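Local coordinates for DUF1460 domain-containing protein (Legionella pneumophila subsp. pneumophila, PDB 2IM9) that is of unknown function but belongs to an N-acetylmuramoyl-L-alanine amidase-like family in the CA peptidase clan, and so may cleave amide bonds in cell-wall peptidoglycan, at residues Ala170-Asn175 against Gly261-Ile266; Asn175-Tyr180 against Leu212-Ser217; Ile249-Trp254 against Pro307-Ile312; Val166-Asn171 against Val219-Phe224. All coordinates share one frame; numbering follows the deposited sequence. Where two conformers were deposited one is given.

Interaction 1: Ala170-Asn175 against Gly261-Ile266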
# COMPACT_ATOMS: atom_id res chain seq x y z
N ALA A 170 3.23 -10.72 13.86
CA ALA A 170 1.92 -11.16 13.36
C ALA A 170 2.14 -12.16 12.24
O ALA A 170 3.01 -11.97 11.40
CB ALA A 170 1.14 -9.98 12.85
N ASN A 171 1.33 -13.22 12.22
CA ASN A 171 1.38 -14.20 11.15
C ASN A 171 -0.01 -14.42 10.57
O ASN A 171 -1.01 -14.45 11.31
CB ASN A 171 1.90 -15.55 11.65
CG ASN A 171 3.13 -15.41 12.51
OD1 ASN A 171 3.13 -15.85 13.67
ND2 ASN A 171 4.17 -14.80 11.98
N ALA A 172 -0.08 -14.55 9.26
CA ALA A 172 -1.31 -15.01 8.64
C ALA A 172 -0.90 -16.02 7.61
O ALA A 172 0.10 -15.84 6.93
CB ALA A 172 -2.03 -13.86 7.98
N LEU A 173 -1.67 -17.10 7.49
CA LEU A 173 -1.40 -18.08 6.45
C LEU A 173 -2.16 -17.67 5.20
O LEU A 173 -3.40 -17.80 5.15
CB LEU A 173 -1.79 -19.48 6.91
CG LEU A 173 -1.38 -20.57 5.93
CD1 LEU A 173 0.12 -20.62 5.77
CD2 LEU A 173 -1.92 -21.90 6.41
N ILE A 174 -1.42 -17.13 4.24
CA ILE A 174 -2.00 -16.56 3.02
C ILE A 174 -2.08 -17.66 1.99
O ILE A 174 -1.06 -18.09 1.44
CB ILE A 174 -1.16 -15.38 2.42
CG1 ILE A 174 -0.83 -14.31 3.47
CG2 ILE A 174 -1.87 -14.80 1.20
CD1 ILE A 174 -2.01 -13.55 4.02
N ASN A 175 -3.29 -18.11 1.73
CA ASN A 175 -3.53 -19.26 0.85
C ASN A 175 -4.03 -18.69 -0.48
O ASN A 175 -5.23 -18.42 -0.62
CB ASN A 175 -4.59 -20.16 1.51
CG ASN A 175 -4.83 -21.46 0.74
OD1 ASN A 175 -4.78 -21.48 -0.49
ND2 ASN A 175 -5.15 -22.54 1.47
N GLY A 261 -11.51 -16.20 1.58
CA GLY A 261 -10.83 -17.45 1.29
C GLY A 261 -9.48 -17.58 1.94
O GLY A 261 -8.80 -18.59 1.75
N THR A 262 -9.08 -16.58 2.72
CA THR A 262 -7.79 -16.62 3.37
C THR A 262 -7.75 -15.80 4.66
O THR A 262 -8.50 -14.85 4.81
CB THR A 262 -6.65 -16.16 2.42
OG1 THR A 262 -5.38 -16.36 3.05
CG2 THR A 262 -6.81 -14.69 2.02
N GLU A 263 -6.90 -16.22 5.59
CA GLU A 263 -6.48 -15.34 6.69
C GLU A 263 -5.78 -14.14 6.10
O GLU A 263 -5.23 -14.21 4.99
CB GLU A 263 -5.50 -16.05 7.62
CG GLU A 263 -6.07 -17.24 8.32
CD GLU A 263 -5.09 -17.84 9.32
OE1 GLU A 263 -3.89 -17.41 9.36
OE2 GLU A 263 -5.53 -18.74 10.07
N LEU A 264 -5.79 -13.04 6.85
CA LEU A 264 -5.09 -11.84 6.42
C LEU A 264 -4.42 -11.16 7.61
O LEU A 264 -4.74 -11.44 8.78
CB LEU A 264 -6.07 -10.88 5.73
CG LEU A 264 -5.49 -9.77 4.85
CD1 LEU A 264 -4.46 -10.30 3.81
CD2 LEU A 264 -6.64 -9.06 4.16
N ASP A 265 -3.46 -10.28 7.32
CA ASP A 265 -2.65 -9.68 8.38
C ASP A 265 -2.61 -8.15 8.41
O ASP A 265 -2.30 -7.56 9.45
CB ASP A 265 -1.20 -10.21 8.30
CG ASP A 265 -0.66 -10.26 6.86
OD1 ASP A 265 -1.31 -9.71 5.93
OD2 ASP A 265 0.42 -10.87 6.67
N ILE A 266 -2.87 -7.51 7.26
CA ILE A 266 -2.71 -6.06 7.11
C ILE A 266 -3.97 -5.46 6.46
O ILE A 266 -4.40 -5.94 5.40
CB ILE A 266 -1.45 -5.71 6.27
CG1 ILE A 266 -0.18 -6.31 6.91
CG2 ILE A 266 -1.35 -4.18 6.05
CD1 ILE A 266 1.04 -6.09 6.05
O HOH W 1 -3.32 -16.13 12.35
O HOH W 2 -5.75 -19.07 5.36
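Thr262 and Glu263 grip the backbone of Leu173 and Asn175 with their side chains, a largely polar contact where strand 168-175 runs beside the lead-in to strand 264-275. The touching parts run roughly antiparallel, 151° apart, but no backbone-to-backbone hydrogen bond joins them. Glu263 OE1 instead accepts from Leu173 N at 2.9 Å along a nearly straight line, meeting the donor on the anti side and 34° out of the carboxylate plane. Its OE2 is salt-bridged to Arg257, so both oxygens help fix the group's rotation.

Thr262 OG1, anti to the backbone N (chi1 -173°), accepts from Asn175 N at 3.0 Å and donates to Glu263 O at 2.9 Å. A hydroxyl suits this place because it can do both at once. Within the antiparallel sheet of this amidase-like domain, strand 168-175 has its backbone ladder with strand 214-223, and on this edge side chains and water replace a ladder. One water donates to Leu173 O at 2.7 Å and accepts from Glu263 N.

Beneath the polar row, Ile174 CD1 lies 3.4 Å from Glu263 O and also touches Leu264 CD1, close to Phe136. Ala172 is small enough to let its CB come within 3.8 Å of Asp265 CB, while Asp265 OD2 turns to the hydroxyls of Ser217 and Ser138.

Interaction 2: Asn175-Tyr180 against Leu212-Ser217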
# COMPACT_ATOMS: atom_id res chain seq x y z
N ASN A 175 -3.29 -18.11 1.73
CA ASN A 175 -3.53 -19.26 0.85
C ASN A 175 -4.03 -18.69 -0.48
O ASN A 175 -5.23 -18.42 -0.62
CB ASN A 175 -4.59 -20.16 1.51
CG ASN A 175 -4.83 -21.46 0.74
OD1 ASN A 175 -4.78 -21.48 -0.49
ND2 ASN A 175 -5.15 -22.54 1.47
N LYS A 176 -3.13 -18.48 -1.43
CA LYS A 176 -3.54 -17.86 -2.71
C LYS A 176 -4.58 -18.69 -3.47
O LYS A 176 -5.59 -18.14 -3.93
CB LYS A 176 -2.33 -17.52 -3.58
CG LYS A 176 -1.60 -16.29 -3.10
CD LYS A 176 -0.57 -15.81 -4.13
CE LYS A 176 0.19 -14.62 -3.56
NZ LYS A 176 1.34 -14.18 -4.41
N PRO A 177 -4.36 -20.03 -3.60
CA PRO A 177 -5.40 -20.78 -4.32
C PRO A 177 -6.79 -20.67 -3.71
O PRO A 177 -7.78 -20.56 -4.46
CB PRO A 177 -4.87 -22.22 -4.29
CG PRO A 177 -3.38 -22.06 -4.20
CD PRO A 177 -3.23 -20.90 -3.22
N GLN A 178 -6.90 -20.65 -2.39
CA GLN A 178 -8.23 -20.50 -1.78
C GLN A 178 -8.78 -19.07 -1.96
O GLN A 178 -10.00 -18.86 -2.14
CB GLN A 178 -8.20 -20.89 -0.30
CG GLN A 178 -9.60 -21.09 0.27
CD GLN A 178 -10.36 -22.21 -0.45
OE1 GLN A 178 -11.21 -21.94 -1.29
NE2 GLN A 178 -10.02 -23.45 -0.17
N TRP A 179 -7.90 -18.08 -1.95
CA TRP A 179 -8.32 -16.71 -2.21
C TRP A 179 -8.87 -16.62 -3.64
O TRP A 179 -9.94 -16.02 -3.87
CB TRP A 179 -7.13 -15.78 -2.01
CG TRP A 179 -7.40 -14.31 -2.25
CD1 TRP A 179 -8.15 -13.47 -1.47
CD2 TRP A 179 -6.83 -13.50 -3.29
NE1 TRP A 179 -8.11 -12.18 -1.99
CE2 TRP A 179 -7.31 -12.18 -3.10
CE3 TRP A 179 -5.97 -13.77 -4.36
CZ2 TRP A 179 -6.95 -11.12 -3.97
CZ3 TRP A 179 -5.61 -12.71 -5.23
CH2 TRP A 179 -6.11 -11.40 -5.02
N TYR A 180 -8.18 -17.24 -4.60
CA TYR A 180 -8.67 -17.23 -5.98
C TYR A 180 -10.01 -17.93 -6.07
O TYR A 180 -10.94 -17.40 -6.69
CB TYR A 180 -7.67 -17.81 -6.98
CG TYR A 180 -6.68 -16.77 -7.41
CD1 TYR A 180 -5.52 -16.54 -6.68
CD2 TYR A 180 -6.95 -15.94 -8.52
CE1 TYR A 180 -4.61 -15.56 -7.07
CE2 TYR A 180 -6.06 -14.94 -8.91
CZ TYR A 180 -4.91 -14.74 -8.17
OH TYR A 180 -4.05 -13.75 -8.53
N LEU A 212 -0.93 -21.53 -7.52
CA LEU A 212 -0.11 -20.57 -6.80
C LEU A 212 0.23 -21.03 -5.39
O LEU A 212 -0.28 -22.03 -4.90
CB LEU A 212 -0.76 -19.18 -6.79
CG LEU A 212 -1.04 -18.55 -8.17
CD1 LEU A 212 -1.68 -17.18 -7.97
CD2 LEU A 212 0.23 -18.45 -9.00
N GLU A 213 1.09 -20.25 -4.73
CA GLU A 213 1.69 -20.71 -3.48
C GLU A 213 0.93 -20.27 -2.23
O GLU A 213 0.03 -19.43 -2.28
CB GLU A 213 3.18 -20.34 -3.40
CG GLU A 213 4.04 -20.85 -4.58
CD GLU A 213 3.88 -22.35 -4.85
OE1 GLU A 213 4.09 -23.15 -3.91
OE2 GLU A 213 3.55 -22.73 -6.00
N THR A 214 1.27 -20.91 -1.11
CA THR A 214 0.72 -20.56 0.20
C THR A 214 1.90 -20.09 1.03
O THR A 214 2.95 -20.71 1.00
CB THR A 214 0.02 -21.77 0.84
OG1 THR A 214 -1.19 -22.05 0.12
CG2 THR A 214 -0.29 -21.53 2.32
N SER A 215 1.73 -18.95 1.72
CA SER A 215 2.85 -18.34 2.44
C SER A 215 2.40 -17.89 3.80
O SER A 215 1.36 -17.22 3.93
CB SER A 215 3.36 -17.11 1.69
OG SER A 215 3.64 -17.39 0.34
N LEU A 216 3.19 -18.22 4.82
CA LEU A 216 2.90 -17.75 6.16
C LEU A 216 3.63 -16.43 6.35
O LEU A 216 4.86 -16.38 6.23
CB LEU A 216 3.39 -18.76 7.21
CG LEU A 216 3.09 -18.46 8.68
CD1 LEU A 216 1.60 -18.55 9.04
CD2 LEU A 216 3.94 -19.43 9.54
N SER A 217 2.90 -15.36 6.65
CA SER A 217 3.57 -14.08 6.79
C SER A 217 4.33 -14.01 8.12
O SER A 217 4.10 -14.82 9.03
CB SER A 217 2.57 -12.93 6.67
OG SER A 217 1.72 -12.88 7.80
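Leu212 packs against the first turn of helix 176-181, its CD1 meeting Tyr180 CE1 at 3.5 Å, just where strand 168-175 gives way to the helix. This is the tight side of the contact. The leucine methyl approaches the phenol ring obliquely, and farther back Leu212 CB rests 3.9 Å from Lys176 CB. Carbonyl oxygens press in as closely: Leu212 O is 3.2 Å from Pro177 CG, and Glu213 O is 3.3 Å from Lys176 CB. Lys176 N also gives Glu213 O a hydrogen bond, weak at 3.4 Å.

Toward solvent the contact slackens. Asn175 and Thr214 form an antiparallel, non-hydrogen-bonded pair, the last rung before the helix. Their side chains share one face of the sheet, but Asn175 OD1 stays 3.7 Å from Thr214 OG1, and CB of Glu213 is directed away from the helix segment.

Asn175 has another task as N-cap. With CG anti to its backbone N (chi1 -175°), OD1 accepts from Gln178 N at 3.0 Å, the donor standing 52° out of the amide plane. Lys176 runs extended past Glu213 O to a salt bridge with Asp140, so its aliphatic stem packs while its charge is paired elsewhere. Proline suits the first helical turn, where it needs no N-H donor. The carbonyls of Leu212 and Glu213 thus gather near the helix's N-terminal end, whose partial positive charge would be expected to favour them even though the direct hydrogen bond is weak.

Interaction 3: Ile249-Trp254 against Pro307-Ile312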
# COMPACT_ATOMS: atom_id res chain seq x y z
N ILE A 249 -1.27 -1.03 9.05
CA ILE A 249 -2.11 -1.34 10.19
C ILE A 249 -2.26 -2.86 10.28
O ILE A 249 -2.70 -3.48 9.31
CB ILE A 249 -3.51 -0.65 10.05
CG1 ILE A 249 -3.38 0.88 9.90
CG2 ILE A 249 -4.42 -1.07 11.22
CD1 ILE A 249 -2.54 1.58 10.98
N ILE A 250 -1.92 -3.44 11.43
CA ILE A 250 -1.73 -4.89 11.56
C ILE A 250 -2.82 -5.56 12.38
O ILE A 250 -3.14 -5.11 13.49
CB ILE A 250 -0.33 -5.19 12.20
CG1 ILE A 250 0.79 -4.46 11.43
CG2 ILE A 250 -0.07 -6.71 12.28
CD1 ILE A 250 0.82 -4.71 9.92
N ARG A 251 -3.36 -6.64 11.83
CA ARG A 251 -4.37 -7.45 12.49
C ARG A 251 -3.83 -8.89 12.53
O ARG A 251 -4.01 -9.65 11.57
CB ARG A 251 -5.68 -7.37 11.71
CG ARG A 251 -6.25 -5.96 11.58
CD ARG A 251 -7.67 -5.96 11.14
NE ARG A 251 -8.08 -4.66 10.63
CZ ARG A 251 -9.34 -4.22 10.68
NH1 ARG A 251 -10.28 -4.98 11.23
NH2 ARG A 251 -9.64 -3.03 10.17
N PRO A 252 -3.17 -9.26 13.65
CA PRO A 252 -2.46 -10.54 13.77
C PRO A 252 -3.35 -11.77 13.66
O PRO A 252 -2.88 -12.81 13.20
CB PRO A 252 -1.84 -10.50 15.18
CG PRO A 252 -1.88 -9.08 15.57
CD PRO A 252 -3.03 -8.44 14.87
N ASN A 253 -4.59 -11.67 14.10
CA ASN A 253 -5.41 -12.87 14.13
C ASN A 253 -6.73 -12.57 13.45
O ASN A 253 -7.78 -12.41 14.11
CB ASN A 253 -5.56 -13.41 15.57
CG ASN A 253 -4.27 -14.04 16.09
OD1 ASN A 253 -3.62 -13.51 17.00
ND2 ASN A 253 -3.88 -15.17 15.51
N TRP A 254 -6.64 -12.48 12.12
CA TRP A 254 -7.73 -11.95 11.29
C TRP A 254 -8.22 -13.02 10.33
O TRP A 254 -7.69 -13.19 9.23
CB TRP A 254 -7.30 -10.69 10.54
CG TRP A 254 -8.46 -9.80 10.17
CD1 TRP A 254 -9.70 -9.77 10.76
CD2 TRP A 254 -8.48 -8.80 9.14
NE1 TRP A 254 -10.49 -8.82 10.16
CE2 TRP A 254 -9.77 -8.20 9.17
CE3 TRP A 254 -7.54 -8.35 8.21
CZ2 TRP A 254 -10.14 -7.17 8.29
CZ3 TRP A 254 -7.91 -7.33 7.33
CH2 TRP A 254 -9.20 -6.75 7.38
N PRO A 307 -11.52 -5.29 18.02
CA PRO A 307 -11.06 -6.58 18.52
C PRO A 307 -9.87 -7.16 17.73
O PRO A 307 -9.14 -7.98 18.28
CB PRO A 307 -12.30 -7.48 18.35
CG PRO A 307 -13.07 -6.86 17.26
CD PRO A 307 -12.87 -5.37 17.42
N THR A 308 -9.68 -6.73 16.49
CA THR A 308 -8.68 -7.37 15.61
C THR A 308 -7.43 -6.54 15.32
O THR A 308 -6.38 -7.10 15.03
CB THR A 308 -9.30 -7.79 14.27
OG1 THR A 308 -9.92 -6.66 13.67
CG2 THR A 308 -10.36 -8.87 14.50
N ILE A 309 -7.55 -5.22 15.37
CA ILE A 309 -6.37 -4.36 15.13
C ILE A 309 -5.51 -4.33 16.39
O ILE A 309 -6.01 -4.02 17.47
CB ILE A 309 -6.77 -2.92 14.73
CG1 ILE A 309 -7.68 -2.92 13.49
CG2 ILE A 309 -5.50 -2.08 14.47
CD1 ILE A 309 -8.36 -1.55 13.23
N LYS A 310 -4.23 -4.66 16.27
CA LYS A 310 -3.37 -4.76 17.46
C LYS A 310 -2.11 -3.89 17.41
O LYS A 310 -1.39 -3.80 18.41
CB LYS A 310 -2.95 -6.21 17.74
CG LYS A 310 -4.12 -7.15 18.12
CD LYS A 310 -4.73 -6.77 19.45
CE LYS A 310 -5.98 -7.59 19.76
NZ LYS A 310 -6.54 -7.23 21.09
N GLY A 311 -1.81 -3.31 16.26
CA GLY A 311 -0.64 -2.41 16.20
C GLY A 311 -0.21 -1.99 14.81
O GLY A 311 -0.99 -2.09 13.85
N ILE A 312 1.03 -1.52 14.71
CA ILE A 312 1.53 -0.98 13.43
C ILE A 312 2.91 -1.50 13.01
O ILE A 312 3.74 -1.80 13.85
CB ILE A 312 1.59 0.57 13.48
CG1 ILE A 312 2.53 1.07 14.58
CG2 ILE A 312 0.17 1.14 13.59
CD1 ILE A 312 2.72 2.61 14.56
O HOH W 3 -6.25 -9.78 15.44
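Ile249 faces Ile312 as an antiparallel non-hydrogen-bonded pair and Ile250 faces Gly311 as a hydrogen-bonded one, joining strands 246-254 and 311-317 as neighbours in the sheet. Ile250 N donates to Gly311 O at 2.9 Å, while Ile250 O receives Lys310 N at 3.0 Å, nearly straight at 176°. Two residues therefore stand opposite one, a classic beta bulge. Glycine fits the bulge because, at its backbone angles, a CB would collide with the carbonyl O of Lys310.

On one face of the pair, the isoleucines pack obliquely: Ile249 CG2 touches Ile309 CG2 at 3.6 Å and Ile249 CD1 touches Ile312 CG2, with Tyr299 and Leu300 of helix 296-303 packed against Ile249. Past Arg251, strand 246-254 turns a corner at Pro252 and Asn253, and the side chains of Arg251 and Trp254 come together. Arg251 CD sits over the centre of the indole, and the guanidinium is sandwiched off-centre, with Trp254 CZ2 on one face and Ile309 CG1 on the other.

Thr308 holds OG1 between its backbone N and carbonyl carbon (chi1 54°), where it accepts from Arg251 NH1 at 3.0 Å, a bent bond of 133° tilted from the guanidinium plane; Arg251 NE is hydrogen-bonded to Ser267 OG. The other branch, Thr308 CG2, touches Trp254 CD1 at 3.9 Å. At the corner the Pro252 ring crosses the stem of Lys310 at about a right angle, Pro252 CD to Lys310 CB 3.6 Å. A water accepts from Asn253 N and donates to Thr308 O at 2.7 Å.

Interaction 4: Val166-Asn171 against Val219-Phe224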
# COMPACT_ATOMS: atom_id res chain seq x y z
N VAL A 166 10.05 -3.33 21.40
CA VAL A 166 8.77 -3.69 21.99
C VAL A 166 7.91 -4.46 20.97
O VAL A 166 6.77 -4.85 21.28
CB VAL A 166 8.01 -2.45 22.47
CG1 VAL A 166 8.79 -1.76 23.61
CG2 VAL A 166 7.79 -1.48 21.34
N ALA A 167 8.46 -4.69 19.78
CA ALA A 167 7.69 -5.32 18.69
C ALA A 167 7.40 -6.80 18.90
O ALA A 167 8.16 -7.51 19.58
CB ALA A 167 8.39 -5.11 17.35
N LEU A 168 6.32 -7.24 18.26
CA LEU A 168 5.86 -8.63 18.26
C LEU A 168 5.72 -9.08 16.80
O LEU A 168 5.91 -8.28 15.89
CB LEU A 168 4.50 -8.73 18.96
CG LEU A 168 4.47 -8.23 20.41
CD1 LEU A 168 3.05 -8.11 20.95
CD2 LEU A 168 5.36 -9.13 21.28
N TYR A 169 5.41 -10.36 16.58
CA TYR A 169 5.21 -10.87 15.21
C TYR A 169 3.76 -11.23 14.97
O TYR A 169 3.12 -11.94 15.77
CB TYR A 169 6.07 -12.12 14.96
CG TYR A 169 7.57 -11.91 15.05
CD1 TYR A 169 8.28 -11.32 14.00
CD2 TYR A 169 8.28 -12.36 16.16
CE1 TYR A 169 9.65 -11.14 14.08
CE2 TYR A 169 9.66 -12.20 16.25
CZ TYR A 169 10.34 -11.59 15.21
OH TYR A 169 11.71 -11.45 15.32
N ALA A 170 3.23 -10.72 13.86
CA ALA A 170 1.92 -11.16 13.36
C ALA A 170 2.14 -12.16 12.24
O ALA A 170 3.01 -11.97 11.40
CB ALA A 170 1.14 -9.98 12.85
N ASN A 171 1.33 -13.22 12.22
CA ASN A 171 1.38 -14.20 11.15
C ASN A 171 -0.01 -14.42 10.57
O ASN A 171 -1.01 -14.45 11.31
CB ASN A 171 1.90 -15.55 11.65
CG ASN A 171 3.13 -15.41 12.51
OD1 ASN A 171 3.13 -15.85 13.67
ND2 ASN A 171 4.17 -14.80 11.98
N VAL A 219 5.17 -10.61 10.15
CA VAL A 219 5.08 -9.16 10.07
C VAL A 219 5.34 -8.55 11.43
O VAL A 219 4.50 -8.67 12.33
CB VAL A 219 3.69 -8.70 9.60
CG1 VAL A 219 3.65 -7.15 9.51
CG2 VAL A 219 3.34 -9.35 8.22
N PRO A 220 6.49 -7.86 11.59
CA PRO A 220 6.71 -7.21 12.89
C PRO A 220 5.66 -6.12 13.13
O PRO A 220 5.21 -5.46 12.18
CB PRO A 220 8.10 -6.58 12.74
CG PRO A 220 8.77 -7.42 11.67
CD PRO A 220 7.65 -7.66 10.69
N TYR A 221 5.27 -5.94 14.39
CA TYR A 221 4.39 -4.80 14.71
C TYR A 221 4.64 -4.32 16.12
O TYR A 221 4.99 -5.11 17.02
CB TYR A 221 2.89 -5.12 14.48
CG TYR A 221 2.27 -6.08 15.48
CD1 TYR A 221 1.51 -5.60 16.55
CD2 TYR A 221 2.44 -7.46 15.35
CE1 TYR A 221 0.91 -6.48 17.47
CE2 TYR A 221 1.87 -8.35 16.30
CZ TYR A 221 1.11 -7.85 17.34
OH TYR A 221 0.53 -8.72 18.26
N ILE A 222 4.50 -3.00 16.29
CA ILE A 222 4.54 -2.40 17.61
C ILE A 222 3.11 -2.47 18.13
O ILE A 222 2.20 -1.91 17.52
CB ILE A 222 4.97 -0.94 17.56
CG1 ILE A 222 6.36 -0.81 16.93
CG2 ILE A 222 5.04 -0.34 18.98
CD1 ILE A 222 6.71 0.63 16.64
N PRO A 223 2.91 -3.16 19.25
CA PRO A 223 1.57 -3.37 19.80
C PRO A 223 0.99 -2.14 20.50
O PRO A 223 1.75 -1.33 21.05
CB PRO A 223 1.81 -4.47 20.84
CG PRO A 223 3.16 -4.25 21.29
CD PRO A 223 3.94 -3.83 20.08
N PHE A 224 -0.34 -2.04 20.51
CA PHE A 224 -1.02 -0.95 21.20
C PHE A 224 -0.77 -1.00 22.71
O PHE A 224 -0.80 0.03 23.38
CB PHE A 224 -2.52 -0.93 20.93
CG PHE A 224 -2.89 -0.59 19.50
CD1 PHE A 224 -2.10 0.26 18.74
CD2 PHE A 224 -4.05 -1.12 18.94
CE1 PHE A 224 -2.45 0.57 17.43
CE2 PHE A 224 -4.42 -0.81 17.65
CZ PHE A 224 -3.61 0.04 16.87
O HOH W 4 1.45 -11.42 17.98
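Leu168 lays its CB over a face of the Tyr221 ring, 4.2 Å from the centroid and 29° off the normal, an off-centre CH-pi contact. Round the edge of the ring, near its plane, come Tyr169 C and Ala170 N of the neighbouring strand, Val219 O of the tyrosine's own strand, and a water. The phenol thus lies against backbone in the antiparallel ladder of strands 168-175 and 214-223. Tyr221 holds CG between its own N and carbonyl carbon (chi1 71°), which starts the ring on its course toward strand 168-175.

The ladder is antiparallel but strongly splayed, with 128° between the strand directions. Leu168 and Tyr221 exchange two hydrogen bonds, Leu168 N to Tyr221 O being 2.8 Å, and Ala170 and Val219 exchange two more, Val219 N to Ala170 O also 2.8 Å. Between them Tyr169 faces Pro220 in a non-hydrogen-bonded pair. Proline suits that position since no N-H is required toward strand 168-175, and its CA makes a C-H...O contact of 3.3 Å with Leu168 O.

Ala170 shares the Tyr221 face of the sheet and is small enough to fit beside the ring, its CB 3.8 Å from Tyr221 CD2, with Ile250 and Pro252 of strand 246-254 also touching it. Where the ladder ends, Leu168 CD1 reaches Pro223 CB, the two side chains crossing at about a right angle. Pro223 stands at the N-cap of helix 224-227. Val166 sets CG2 against Ile222 CG2 at 3.8 Å. At the phenol end, the edge water donates to Tyr169 O at 2.8 Å and is hydrogen-bonded to Tyr221 OH.

Interactions 1, 3 and 4 are partly buried and interaction 2 is a surface contact, yet all reach one antiparallel sheet. Interactions 1 and 4 use opposite edges of strand 168-175: along one it has a backbone ladder with strand 214-223, along the other threonine and glutamate side chains hold it. Interaction 2 takes over where that strand becomes a helix, and depends on carbonyls, aliphatic stems and a cap. Interactions 3 and 4 meet through backbone bonds between strands 311-317 and 214-223. Ala170, in the segments of interactions 1 and 4, touches Ile250 of interaction 3, whereas interactions 2 and 3 stay about 7 Å apart at their nearest atoms.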